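Local coordinates for protein putative DD-carboxypeptidase TP_0574 (Treponema pallidum, PDB 1O75) that binds penicillin and has zinc-stimulated carboxypeptidase activity on synthetic depsipeptides, possibly acting as a D,D-carboxypeptidase that lowers peptidoglycan cross-linking, at residues L74-L79 against S100-V105; F50-R55 against N149-G154; K372-Q377 against N384-D389; V363-D368 against Y396-R401. The protein carries 2 engineered substitutions. All coordinates share one frame; numbering follows the deposited sequence. Where two conformers were deposited one is given.

Overall arrangement
Two pairs of contacts lie in two parts of the chain. Interactions 1 and 2 belong to the large mixed sheet within the range of the Tp47 domain a family. Strands 69-85 and 143-163 are neighbours there, so the two contacts touch, L74 N lying 2.9 Å from N149 O, although their centres are about 18 Å apart. In sequence, interaction 2 brackets interaction 1. Interactions 3 and 4 follow near the C-terminus, where the pairing of 363-368 with 396-401 encloses interaction 3; their centres are about 9 Å apart. Interactions 2 and 3 lie on opposite sides of the chain's centre, about 42 Å between centres, consistent with an extended, multidomain molecule.

Interaction 1 of 4, residues L74-L79 against S100-V105; sequences LGEKVL and SVTKMV. With XE (xenon), chain G.
Three backbone hydrogen bonds zip L74-L79 and S100-V105 together as antiparallel neighbours. G75 and K103 form a hydrogen-bonded pair: G75 N reaches K103 O at 3.0 Å nearly along the C=O axis, and K103 N returns to G75 O at 3.2 Å within the carbonyl plane. Further along, K77 N donates to V101 O (2.8 Å), again almost on the carbonyl axis. Beyond this bond, at the same end of the ladder, the chain turns corners at L79 and S100.

The main apolar contact lies on the face shared by L74, E76, T102 and M104. With CG anti to the backbone N (chi1 178°), L74 lays CD1 over the neighbouring strand, 3.5 Å from K103 O, and crosses M104 obliquely. The methionine chain is extended as far as SD and then bends (chi3 -74°), which sets CE 3.9 Å from L74 CD1. The same methyl borders a bound xenon at 3.6 Å, and L74 N lies 3.8 Å from the gas atom; E72 and K151 complete this pocket. Off that face, K77 and V101 meet through CB atoms 3.8 Å apart.

The E76 carboxylate is held elsewhere, OE1 by T97 and OE2 by S387 of the second subunit. Strand 69-85 pairs with both 101-114 and 143-163 in the mixed sheet, while K103 and V105 pack their side chains against strand 137-140.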
loop_
_atom_site.group_PDB
_atom_site.type_symbol
_atom_site.label_atom_id
_atom_site.label_comp_id
_atom_site.label_asym_id
_atom_site.label_seq_id
_atom_site.Cartn_x
_atom_site.Cartn_y
_atom_site.Cartn_z
ATOM N N LEU B 74 -15.022 21.403 9.144
ATOM C CA LEU B 74 -15.991 21.541 10.217
ATOM C C LEU B 74 -15.654 20.454 11.229
ATOM O O LEU B 74 -15.387 19.311 10.844
ATOM C CB LEU B 74 -17.402 21.284 9.690
ATOM C CG LEU B 74 -18.519 21.339 10.734
ATOM C CD1 LEU B 74 -18.772 22.802 11.088
ATOM C CD2 LEU B 74 -19.801 20.702 10.179
ATOM N N GLY B 75 -15.676 20.802 12.513
ATOM C CA GLY B 75 -15.382 19.819 13.543
ATOM C C GLY B 75 -16.286 19.922 14.759
ATOM O O GLY B 75 -16.928 20.960 14.974
ATOM N N GLU B 76 -16.345 18.846 15.546
ATOM C CA GLU B 76 -17.169 18.813 16.753
ATOM C C GLU B 76 -16.275 18.899 17.979
ATOM O O GLU B 76 -15.196 18.289 18.025
ATOM C CB GLU B 76 -17.976 17.523 16.835
ATOM C CG GLU B 76 -18.803 17.240 15.624
ATOM C CD GLU B 76 -19.582 15.955 15.742
ATOM O OE1 GLU B 76 -19.105 15.014 16.413
ATOM O OE2 GLU B 76 -20.670 15.876 15.147
ATOM N N LYS B 77 -16.729 19.644 18.980
ATOM C CA LYS B 77 -15.947 19.806 20.199
ATOM C C LYS B 77 -15.554 18.479 20.818
ATOM O O LYS B 77 -16.382 17.580 20.997
ATOM C CB LYS B 77 -16.712 20.631 21.244
ATOM C CG LYS B 77 -15.858 20.922 22.483
ATOM C CD LYS B 77 -16.722 21.455 23.614
ATOM C CE LYS B 77 -15.938 21.612 24.903
ATOM N NZ LYS B 77 -16.880 21.942 26.029
ATOM N N VAL B 78 -14.269 18.358 21.127
ATOM C CA VAL B 78 -13.746 17.141 21.756
ATOM C C VAL B 78 -13.980 17.187 23.277
ATOM O O VAL B 78 -13.631 18.175 23.919
ATOM C CB VAL B 78 -12.230 17.014 21.514
ATOM C CG1 VAL B 78 -11.656 15.920 22.389
ATOM C CG2 VAL B 78 -11.965 16.710 20.024
ATOM N N LEU B 79 -14.558 16.115 23.815
ATOM C CA LEU B 79 -14.843 15.960 25.238
ATOM C C LEU B 79 -13.790 15.054 25.870
ATOM O O LEU B 79 -13.471 15.175 27.058
ATOM C CB LEU B 79 -16.232 15.352 25.443
ATOM C CG LEU B 79 -17.380 16.252 24.982
ATOM C CD1 LEU B 79 -18.684 15.511 25.134
ATOM C CD2 LEU B 79 -17.392 17.546 25.809
ATOM N N SER B 100 -23.246 19.114 19.424
ATOM C CA SER B 100 -23.913 20.418 19.435
ATOM C C SER B 100 -22.963 21.608 19.421
ATOM O O SER B 100 -23.387 22.751 19.229
ATOM C CB SER B 100 -24.844 20.527 20.653
ATOM O OG SER B 100 -24.109 20.576 21.866
ATOM N N VAL B 101 -21.676 21.366 19.632
ATOM C CA VAL B 101 -20.737 22.473 19.617
ATOM C C VAL B 101 -19.770 22.267 18.451
ATOM O O VAL B 101 -18.873 21.426 18.513
ATOM C CB VAL B 101 -19.964 22.564 20.956
ATOM C CG1 VAL B 101 -19.017 23.751 20.938
ATOM C CG2 VAL B 101 -20.957 22.704 22.114
ATOM N N THR B 102 -19.971 23.029 17.381
ATOM C CA THR B 102 -19.117 22.899 16.210
ATOM C C THR B 102 -18.408 24.195 15.859
ATOM O O THR B 102 -18.755 25.273 16.334
ATOM C CB THR B 102 -19.926 22.435 14.998
ATOM O OG1 THR B 102 -20.883 23.444 14.649
ATOM C CG2 THR B 102 -20.666 21.135 15.314
ATOM N N LYS B 103 -17.392 24.082 15.024
ATOM C CA LYS B 103 -16.632 25.231 14.599
ATOM C C LYS B 103 -16.184 24.944 13.169
ATOM O O LYS B 103 -15.916 23.795 12.820
ATOM C CB LYS B 103 -15.418 25.407 15.506
ATOM C CG LYS B 103 -14.691 26.722 15.329
ATOM C CD LYS B 103 -15.483 27.902 15.917
ATOM C CE LYS B 103 -15.535 27.843 17.442
ATOM N NZ LYS B 103 -16.037 29.118 18.057
ATOM N N MET B 104 -16.122 25.986 12.347
ATOM C CA MET B 104 -15.688 25.841 10.964
ATOM C C MET B 104 -14.544 26.810 10.743
ATOM O O MET B 104 -14.643 27.987 11.069
ATOM C CB MET B 104 -16.833 26.157 9.995
ATOM C CG MET B 104 -16.496 25.866 8.532
ATOM S SD MET B 104 -17.876 26.175 7.413
ATOM C CE MET B 104 -18.926 24.773 7.774
ATOM N N VAL B 105 -13.446 26.307 10.198
ATOM C CA VAL B 105 -12.290 27.135 9.950
ATOM C C VAL B 105 -11.730 26.808 8.593
ATOM O O VAL B 105 -12.064 25.781 8.015
ATOM C CB VAL B 105 -11.169 26.857 10.997
ATOM C CG1 VAL B 105 -11.670 27.191 12.411
ATOM C CG2 VAL B 105 -10.749 25.381 10.933
HETATM XE XE XE G . -17.001 22.312 5.981
#

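Interaction 2 of 4, residues F50-R55 against N149-G154; sequences FDAVSR and NVKVHG
The imidazole of H153 meets the methyl of A52 obliquely, with ND1 3.6 Å from A52 CB, while its NE2 is hydrogen-bonded to E72, a bond that would restrain the rotation of the ring. The F50 ring meets W21, their planes about 35° apart.

A52 CB is also wedged against the lysine next door: K151 runs fully extended, CG anti to its backbone N (chi1 -179°), and passes its chain alongside. K151 CE sits only 3.5 Å from A52 CB, tighter than an ordinary carbon contact, and K151 CG lies 3.8 Å from S54 CB. S54 and K151 thus share one face as a non-hydrogen-bonded pair. K151 borders the bound xenon through CB, at the root of the side chain, while the extended part leads away; E72, L74 and M104 line the same pocket. On the other face V53 and V152 meet CB to CB at 4.2 Å.

Two hydrogen-bonded pairs carry the antiparallel ladder. R55 and V150 exchange bonds of 2.8 Å, from R55 N to V150 O and from V150 N to R55 O, both nearly along the C=O axes. V53 N reaches V152 O less squarely, from above the carbonyl plane. V53 is the centre of an inverse gamma turn.

Strand 53-56 extends the mixed sheet beside strand 143-163, which also pairs with strand 69-85, while helix 60-65 packs on V150 and V152, and Y17 of helix 17-25 adds cover to V152.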
loop_
_atom_site.group_PDB
_atom_site.type_symbol
_atom_site.label_atom_id
_atom_site.label_comp_id
_atom_site.label_asym_id
_atom_site.label_seq_id
_atom_site.Cartn_x
_atom_site.Cartn_y
_atom_site.Cartn_z
ATOM N N PHE B 50 -19.955 21.794 -10.536
ATOM C CA PHE B 50 -18.714 22.235 -9.910
ATOM C C PHE B 50 -18.773 23.061 -8.626
ATOM O O PHE B 50 -17.778 23.692 -8.247
ATOM C CB PHE B 50 -17.840 22.949 -10.951
ATOM C CG PHE B 50 -17.369 22.023 -12.052
ATOM C CD1 PHE B 50 -18.155 21.805 -13.184
ATOM C CD2 PHE B 50 -16.179 21.300 -11.899
ATOM C CE1 PHE B 50 -17.757 20.866 -14.158
ATOM C CE2 PHE B 50 -15.770 20.360 -12.859
ATOM C CZ PHE B 50 -16.557 20.145 -13.986
ATOM N N ASP B 51 -19.916 23.036 -7.958
ATOM C CA ASP B 51 -20.099 23.752 -6.691
ATOM C C ASP B 51 -19.158 23.161 -5.651
ATOM O O ASP B 51 -18.742 22.013 -5.777
ATOM C CB ASP B 51 -21.526 23.583 -6.200
ATOM C CG ASP B 51 -22.536 23.939 -7.253
ATOM O OD1 ASP B 51 -23.147 25.024 -7.141
ATOM O OD2 ASP B 51 -22.704 23.132 -8.201
ATOM N N ALA B 52 -18.851 23.933 -4.611
ATOM C CA ALA B 52 -17.940 23.477 -3.559
ATOM C C ALA B 52 -18.192 22.084 -2.963
ATOM O O ALA B 52 -19.281 21.782 -2.438
ATOM C CB ALA B 52 -17.891 24.507 -2.449
ATOM N N VAL B 53 -17.145 21.252 -3.044
ATOM C CA VAL B 53 -17.126 19.879 -2.520
ATOM C C VAL B 53 -17.234 19.842 -0.972
ATOM O O VAL B 53 -16.199 19.874 -0.309
ATOM C CB VAL B 53 -15.788 19.175 -2.942
ATOM C CG1 VAL B 53 -15.653 17.799 -2.283
ATOM C CG2 VAL B 53 -15.726 19.031 -4.456
ATOM N N SER B 54 -18.455 19.770 -0.415
ATOM C CA SER B 54 -18.682 19.728 1.046
ATOM C C SER B 54 -19.119 18.352 1.574
ATOM O O SER B 54 -20.316 18.096 1.756
ATOM C CB SER B 54 -19.746 20.731 1.468
ATOM O OG SER B 54 -19.983 20.613 2.870
ATOM N N ARG B 55 -18.146 17.507 1.879
ATOM C CA ARG B 55 -18.400 16.141 2.304
ATOM C C ARG B 55 -18.043 15.723 3.733
ATOM O O ARG B 55 -17.284 16.393 4.436
ATOM C CB ARG B 55 -17.667 15.217 1.345
ATOM C CG ARG B 55 -16.165 15.478 1.339
ATOM C CD ARG B 55 -15.488 14.838 0.131
ATOM N NE ARG B 55 -14.969 13.496 0.391
ATOM C CZ ARG B 55 -14.668 12.619 -0.568
ATOM N NH1 ARG B 55 -14.847 12.944 -1.844
ATOM N NH2 ARG B 55 -14.172 11.425 -0.260
ATOM N N ASN B 149 -16.350 17.233 8.589
ATOM C CA ASN B 149 -16.683 17.578 7.205
ATOM C C ASN B 149 -15.603 18.444 6.610
ATOM O O ASN B 149 -14.895 19.158 7.325
ATOM C CB ASN B 149 -18.005 18.359 7.126
ATOM C CG ASN B 149 -19.181 17.576 7.643
ATOM O OD1 ASN B 149 -19.860 16.871 6.895
ATOM N ND2 ASN B 149 -19.420 17.678 8.949
ATOM N N VAL B 150 -15.489 18.391 5.284
ATOM C CA VAL B 150 -14.513 19.197 4.578
ATOM C C VAL B 150 -15.213 19.764 3.352
ATOM O O VAL B 150 -16.067 19.106 2.748
ATOM C CB VAL B 150 -13.297 18.363 4.138
ATOM C CG1 VAL B 150 -12.298 19.249 3.406
ATOM C CG2 VAL B 150 -12.632 17.730 5.373
ATOM N N LYS B 151 -14.860 20.989 2.999
ATOM C CA LYS B 151 -15.459 21.646 1.852
ATOM C C LYS B 151 -14.303 22.243 1.073
ATOM O O LYS B 151 -13.514 23.005 1.625
ATOM C CB LYS B 151 -16.427 22.737 2.330
ATOM C CG LYS B 151 -17.150 23.491 1.230
ATOM C CD LYS B 151 -18.179 24.453 1.807
ATOM C CE LYS B 151 -18.558 25.527 0.797
ATOM N NZ LYS B 151 -19.528 26.541 1.345
ATOM N N VAL B 152 -14.176 21.850 -0.196
ATOM C CA VAL B 152 -13.108 22.348 -1.049
ATOM C C VAL B 152 -13.726 23.214 -2.162
ATOM O O VAL B 152 -14.580 22.741 -2.911
ATOM C CB VAL B 152 -12.333 21.171 -1.650
ATOM C CG1 VAL B 152 -11.070 21.689 -2.358
ATOM C CG2 VAL B 152 -11.974 20.172 -0.534
ATOM N N HIS B 153 -13.276 24.461 -2.277
ATOM C CA HIS B 153 -13.841 25.410 -3.244
ATOM C C HIS B 153 -13.141 25.528 -4.583
ATOM O O HIS B 153 -13.758 25.940 -5.575
ATOM C CB HIS B 153 -13.865 26.821 -2.658
ATOM C CG HIS B 153 -14.701 26.956 -1.428
ATOM N ND1 HIS B 153 -15.979 27.370 -1.262
ATOM C CD2 HIS B 153 -14.224 26.661 -0.169
ATOM C CE1 HIS B 153 -16.247 27.319 0.086
ATOM N NE2 HIS B 153 -15.172 26.889 0.723
ATOM N N GLY B 154 -11.850 25.216 -4.586
ATOM C CA GLY B 154 -11.059 25.348 -5.785
ATOM C C GLY B 154 -9.570 25.337 -5.504
ATOM O O GLY B 154 -9.110 24.818 -4.483
#

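Interaction 3 of 4, residues K372-Q377 against N384-D389; sequences KLVSDQ and NVLSAD
V374 holds CG1 anti to the backbone N (chi1 174°), leaving CG2 beside that N and aimed at the facing segment. L386 has CG anti to its carbonyl carbon (chi1 -56°), which carries its two methyls toward V374 and Q377. The two side chains cross at about a right angle: V374 CG2 touches L386 CD1 at 4.1 Å and, with the same methyl, A388 CB at 4.0 Å. L386 CD2 meets Q377 CB at 4.1 Å, so the leucine straddles two residues of 372-377. L373 adds a CB to CB contact with A388 of 4.2 Å.

No hydrogen bond joins the two segments; the side-chain contacts are apolar. Each backbone is shaped locally instead. L373 and V374 both face V365 in a classic beta bulge, D376 and Q377 form a G1 beta bulge opposite V363, and S387 is the centre of an inverse gamma turn. Q377, bent at chi2, sends NE2 back to S375 O (3.3 Å), approaching from above the carbonyl plane.

The contact bridges two sheets, strand 372-378 edging the one with 362-367 and strand 382-385 edging the other with 347-351. F390 packs on V374, and F225 of the second subunit on L373.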
loop_
_atom_site.group_PDB
_atom_site.type_symbol
_atom_site.label_atom_id
_atom_site.label_comp_id
_atom_site.label_asym_id
_atom_site.label_seq_id
_atom_site.Cartn_x
_atom_site.Cartn_y
_atom_site.Cartn_z
ATOM N N LYS B 372 -6.310 -12.339 0.865
ATOM C CA LYS B 372 -6.915 -13.155 -0.185
ATOM C C LYS B 372 -6.583 -14.627 -0.034
ATOM O O LYS B 372 -5.441 -14.985 0.262
ATOM C CB LYS B 372 -6.441 -12.691 -1.570
ATOM C CG LYS B 372 -6.977 -11.341 -2.009
ATOM C CD LYS B 372 -6.352 -10.905 -3.328
ATOM C CE LYS B 372 -6.839 -9.515 -3.732
ATOM N NZ LYS B 372 -6.119 -8.992 -4.937
ATOM N N LEU B 373 -7.585 -15.478 -0.233
ATOM C CA LEU B 373 -7.377 -16.921 -0.165
ATOM C C LEU B 373 -7.053 -17.366 -1.582
ATOM O O LEU B 373 -6.294 -18.305 -1.801
ATOM C CB LEU B 373 -8.641 -17.641 0.304
ATOM C CG LEU B 373 -9.275 -17.249 1.641
ATOM C CD1 LEU B 373 -10.277 -18.328 2.021
ATOM C CD2 LEU B 373 -8.216 -17.114 2.734
ATOM N N VAL B 374 -7.639 -16.657 -2.540
ATOM C CA VAL B 374 -7.467 -16.937 -3.960
ATOM C C VAL B 374 -7.066 -15.647 -4.678
ATOM O O VAL B 374 -7.748 -14.630 -4.559
ATOM C CB VAL B 374 -8.798 -17.467 -4.555
ATOM C CG1 VAL B 374 -8.687 -17.631 -6.049
ATOM C CG2 VAL B 374 -9.170 -18.791 -3.894
ATOM N N SER B 375 -5.956 -15.682 -5.410
ATOM C CA SER B 375 -5.495 -14.511 -6.149
ATOM C C SER B 375 -5.360 -14.778 -7.632
ATOM O O SER B 375 -4.592 -15.646 -8.047
ATOM C CB SER B 375 -4.145 -14.022 -5.632
ATOM O OG SER B 375 -4.294 -13.258 -4.454
ATOM N N ASP B 376 -6.115 -14.021 -8.422
ATOM C CA ASP B 376 -6.083 -14.125 -9.873
ATOM C C ASP B 376 -6.087 -15.555 -10.405
ATOM O O ASP B 376 -5.236 -15.926 -11.206
ATOM C CB ASP B 376 -4.851 -13.395 -10.397
ATOM C CG ASP B 376 -4.973 -13.037 -11.852
ATOM O OD1 ASP B 376 -6.054 -12.537 -12.232
ATOM O OD2 ASP B 376 -3.996 -13.241 -12.606
ATOM N N GLN B 377 -7.045 -16.355 -9.957
ATOM C CA GLN B 377 -7.140 -17.740 -10.409
ATOM C C GLN B 377 -8.042 -17.859 -11.623
ATOM O O GLN B 377 -9.208 -17.464 -11.578
ATOM C CB GLN B 377 -7.678 -18.641 -9.290
ATOM C CG GLN B 377 -6.664 -18.945 -8.217
ATOM C CD GLN B 377 -5.394 -19.533 -8.790
ATOM O OE1 GLN B 377 -5.419 -20.576 -9.451
ATOM N NE2 GLN B 377 -4.272 -18.866 -8.545
ATOM N N ASN B 384 -15.296 -24.986 -10.159
ATOM C CA ASN B 384 -13.864 -24.713 -10.150
ATOM C C ASN B 384 -13.220 -25.068 -8.809
ATOM O O ASN B 384 -13.416 -24.368 -7.816
ATOM C CB ASN B 384 -13.629 -23.230 -10.444
ATOM C CG ASN B 384 -14.290 -22.776 -11.735
ATOM O OD1 ASN B 384 -13.663 -22.761 -12.797
ATOM N ND2 ASN B 384 -15.566 -22.413 -11.650
ATOM N N VAL B 385 -12.455 -26.156 -8.784
ATOM C CA VAL B 385 -11.775 -26.574 -7.562
ATOM C C VAL B 385 -10.553 -25.672 -7.414
ATOM O O VAL B 385 -9.775 -25.507 -8.359
ATOM C CB VAL B 385 -11.325 -28.058 -7.641
ATOM C CG1 VAL B 385 -10.633 -28.468 -6.342
ATOM C CG2 VAL B 385 -12.534 -28.953 -7.908
ATOM N N LEU B 386 -10.383 -25.093 -6.230
ATOM C CA LEU B 386 -9.273 -24.176 -5.997
ATOM C C LEU B 386 -8.361 -24.541 -4.819
ATOM O O LEU B 386 -8.707 -25.378 -3.979
ATOM C CB LEU B 386 -9.829 -22.761 -5.802
ATOM C CG LEU B 386 -10.713 -22.220 -6.934
ATOM C CD1 LEU B 386 -11.476 -20.991 -6.462
ATOM C CD2 LEU B 386 -9.850 -21.894 -8.140
ATOM N N SER B 387 -7.194 -23.894 -4.782
ATOM C CA SER B 387 -6.199 -24.100 -3.732
ATOM C C SER B 387 -6.636 -23.371 -2.471
ATOM O O SER B 387 -5.927 -22.493 -1.976
ATOM C CB SER B 387 -4.836 -23.549 -4.161
ATOM O OG SER B 387 -4.355 -24.181 -5.333
ATOM N N ALA B 388 -7.806 -23.725 -1.954
ATOM C CA ALA B 388 -8.302 -23.080 -0.753
ATOM C C ALA B 388 -9.516 -23.791 -0.182
ATOM O O ALA B 388 -10.268 -24.453 -0.896
ATOM C CB ALA B 388 -8.636 -21.620 -1.046
ATOM N N ASP B 389 -9.690 -23.649 1.124
ATOM C CA ASP B 389 -10.805 -24.258 1.824
ATOM C C ASP B 389 -11.703 -23.137 2.301
ATOM O O ASP B 389 -11.292 -22.301 3.101
ATOM C CB ASP B 389 -10.294 -25.069 3.019
ATOM C CG ASP B 389 -9.534 -26.310 2.593
ATOM O OD1 ASP B 389 -10.191 -27.275 2.137
ATOM O OD2 ASP B 389 -8.286 -26.316 2.705
#

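Interaction 4 of 4, residues V363-D368 against Y396-R401; sequences VDVFAD and YTVEVR
R401 grips D364 end-on with two nitrogens, NH1 to OD2 at 2.7 Å and NH2 to OD1 at 3.1 Å. Both oxygens lie in the guanidinium plane but are approached from above the carboxylate, the two planes standing 49° apart. R401 NH1 also binds E399 OE2 at 2.9 Å, so one cation bridges two acids whose D364 OD2 and E399 OE2 are 4.1 Å apart, a proximity it would be expected to ease. D364 OD1 accepts a second bond, from D376 N; R401 NH2 is shared with D376 OD1; and E399 OE1 pairs with R409.

Two antiparallel hydrogen-bonded pairs join the strands, D364 with E399 and F366 with T397; V363, V365, Y396 and V398 bond outward to 372-378 and 408-412. T397 N to F366 O is the shortest backbone bond between the segments, at 2.7 Å, its donor above the carbonyl plane. These are the central strands of a four-stranded antiparallel sheet; on its valine face V398 and V400 pack on I341 of the three-stranded sheet, consistent with a beta sandwich.

On the opposite face F366 adopts the crowded first torsion (chi1 59°), which lays one face of its ring against T397: T397 CB sits over that face toward the rim, a CH-pi contact 3.9 Å from the centroid, and F366 CZ touches T397 CG2 at 3.5 Å. T397 OG1 is hydrogen-bonded to K411 NZ, and Y396 OH to T391 N.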
loop_
_atom_site.group_PDB
_atom_site.type_symbol
_atom_site.label_atom_id
_atom_site.label_comp_id
_atom_site.label_asym_id
_atom_site.label_seq_id
_atom_site.Cartn_x
_atom_site.Cartn_y
_atom_site.Cartn_z
ATOM N N VAL B 363 -10.471 -14.762 -10.998
ATOM C CA VAL B 363 -11.119 -14.337 -9.770
ATOM C C VAL B 363 -10.175 -14.185 -8.587
ATOM O O VAL B 363 -9.065 -14.721 -8.571
ATOM C CB VAL B 363 -12.224 -15.331 -9.328
ATOM C CG1 VAL B 363 -13.185 -15.607 -10.473
ATOM C CG2 VAL B 363 -11.586 -16.622 -8.828
ATOM N N ASP B 364 -10.639 -13.423 -7.606
ATOM C CA ASP B 364 -9.936 -13.233 -6.348
ATOM C C ASP B 364 -11.011 -13.677 -5.361
ATOM O O ASP B 364 -12.202 -13.621 -5.683
ATOM C CB ASP B 364 -9.594 -11.758 -6.068
ATOM C CG ASP B 364 -8.515 -11.203 -6.983
ATOM O OD1 ASP B 364 -7.662 -11.971 -7.474
ATOM O OD2 ASP B 364 -8.515 -9.974 -7.195
ATOM N N VAL B 365 -10.614 -14.143 -4.186
ATOM C CA VAL B 365 -11.591 -14.539 -3.184
ATOM C C VAL B 365 -11.008 -14.172 -1.839
ATOM O O VAL B 365 -9.883 -14.559 -1.522
ATOM C CB VAL B 365 -11.881 -16.046 -3.198
ATOM C CG1 VAL B 365 -12.905 -16.368 -2.111
ATOM C CG2 VAL B 365 -12.406 -16.469 -4.571
ATOM N N PHE B 366 -11.767 -13.414 -1.056
ATOM C CA PHE B 366 -11.292 -12.992 0.246
ATOM C C PHE B 366 -12.431 -12.655 1.186
ATOM O O PHE B 366 -13.466 -12.144 0.755
ATOM C CB PHE B 366 -10.364 -11.777 0.087
ATOM C CG PHE B 366 -11.014 -10.593 -0.583
ATOM C CD1 PHE B 366 -11.730 -9.656 0.160
ATOM C CD2 PHE B 366 -10.911 -10.416 -1.960
ATOM C CE1 PHE B 366 -12.335 -8.555 -0.461
ATOM C CE2 PHE B 366 -11.510 -9.321 -2.589
ATOM C CZ PHE B 366 -12.223 -8.389 -1.837
ATOM N N ALA B 367 -12.248 -12.960 2.468
ATOM C CA ALA B 367 -13.264 -12.656 3.466
ATOM C C ALA B 367 -13.144 -11.165 3.757
ATOM O O ALA B 367 -12.041 -10.620 3.769
ATOM C CB ALA B 367 -13.028 -13.468 4.722
ATOM N N ASP B 368 -14.285 -10.517 3.977
ATOM C CA ASP B 368 -14.367 -9.077 4.233
ATOM C C ASP B 368 -13.043 -8.347 4.494
ATOM O O ASP B 368 -12.496 -7.715 3.585
ATOM C CB ASP B 368 -15.364 -8.794 5.371
ATOM C CG ASP B 368 -16.780 -9.305 5.059
ATOM O OD1 ASP B 368 -17.213 -9.226 3.883
ATOM O OD2 ASP B 368 -17.469 -9.778 5.996
ATOM N N TYR B 396 -17.679 -14.780 1.856
ATOM C CA TYR B 396 -16.494 -14.285 1.166
ATOM C C TYR B 396 -16.862 -13.349 0.021
ATOM O O TYR B 396 -17.992 -13.357 -0.478
ATOM C CB TYR B 396 -15.681 -15.444 0.583
ATOM C CG TYR B 396 -15.124 -16.416 1.593
ATOM C CD1 TYR B 396 -15.909 -17.443 2.117
ATOM C CD2 TYR B 396 -13.796 -16.322 2.009
ATOM C CE1 TYR B 396 -15.377 -18.365 3.034
ATOM C CE2 TYR B 396 -13.257 -17.229 2.919
ATOM C CZ TYR B 396 -14.048 -18.248 3.426
ATOM O OH TYR B 396 -13.497 -19.155 4.305
ATOM N N THR B 397 -15.899 -12.534 -0.388
ATOM C CA THR B 397 -16.101 -11.630 -1.508
ATOM C C THR B 397 -15.403 -12.321 -2.668
ATOM O O THR B 397 -14.285 -12.832 -2.509
ATOM C CB THR B 397 -15.436 -10.256 -1.272
ATOM O OG1 THR B 397 -16.081 -9.593 -0.178
ATOM C CG2 THR B 397 -15.548 -9.381 -2.525
ATOM N N VAL B 398 -16.080 -12.370 -3.813
ATOM C CA VAL B 398 -15.526 -12.976 -5.019
ATOM C C VAL B 398 -15.536 -11.930 -6.121
ATOM O O VAL B 398 -16.600 -11.451 -6.531
ATOM C CB VAL B 398 -16.363 -14.177 -5.525
ATOM C CG1 VAL B 398 -15.678 -14.809 -6.740
ATOM C CG2 VAL B 398 -16.534 -15.201 -4.422
ATOM N N GLU B 399 -14.351 -11.562 -6.592
ATOM C CA GLU B 399 -14.270 -10.589 -7.665
ATOM C C GLU B 399 -13.978 -11.343 -8.950
ATOM O O GLU B 399 -13.082 -12.186 -8.999
ATOM C CB GLU B 399 -13.168 -9.558 -7.407
ATOM C CG GLU B 399 -13.014 -8.582 -8.572
ATOM C CD GLU B 399 -12.049 -7.453 -8.288
ATOM O OE1 GLU B 399 -12.285 -6.706 -7.320
ATOM O OE2 GLU B 399 -11.064 -7.310 -9.038
ATOM N N VAL B 400 -14.750 -11.048 -9.985
ATOM C CA VAL B 400 -14.557 -11.696 -11.271
ATOM C C VAL B 400 -14.136 -10.666 -12.299
ATOM O O VAL B 400 -14.846 -9.693 -12.533
ATOM C CB VAL B 400 -15.848 -12.373 -11.766
ATOM C CG1 VAL B 400 -15.625 -12.973 -13.150
ATOM C CG2 VAL B 400 -16.267 -13.452 -10.777
ATOM N N ARG B 401 -12.967 -10.871 -12.888
ATOM C CA ARG B 401 -12.473 -9.976 -13.920
ATOM C C ARG B 401 -12.722 -10.617 -15.282
ATOM O O ARG B 401 -12.271 -11.735 -15.543
ATOM C CB ARG B 401 -10.977 -9.712 -13.734
ATOM C CG ARG B 401 -10.665 -8.758 -12.588
ATOM C CD ARG B 401 -9.184 -8.457 -12.512
ATOM N NE ARG B 401 -8.417 -9.590 -12.008
ATOM C CZ ARG B 401 -8.350 -9.948 -10.727
ATOM N NH1 ARG B 401 -9.005 -9.257 -9.801
ATOM N NH2 ARG B 401 -7.632 -11.007 -10.374
#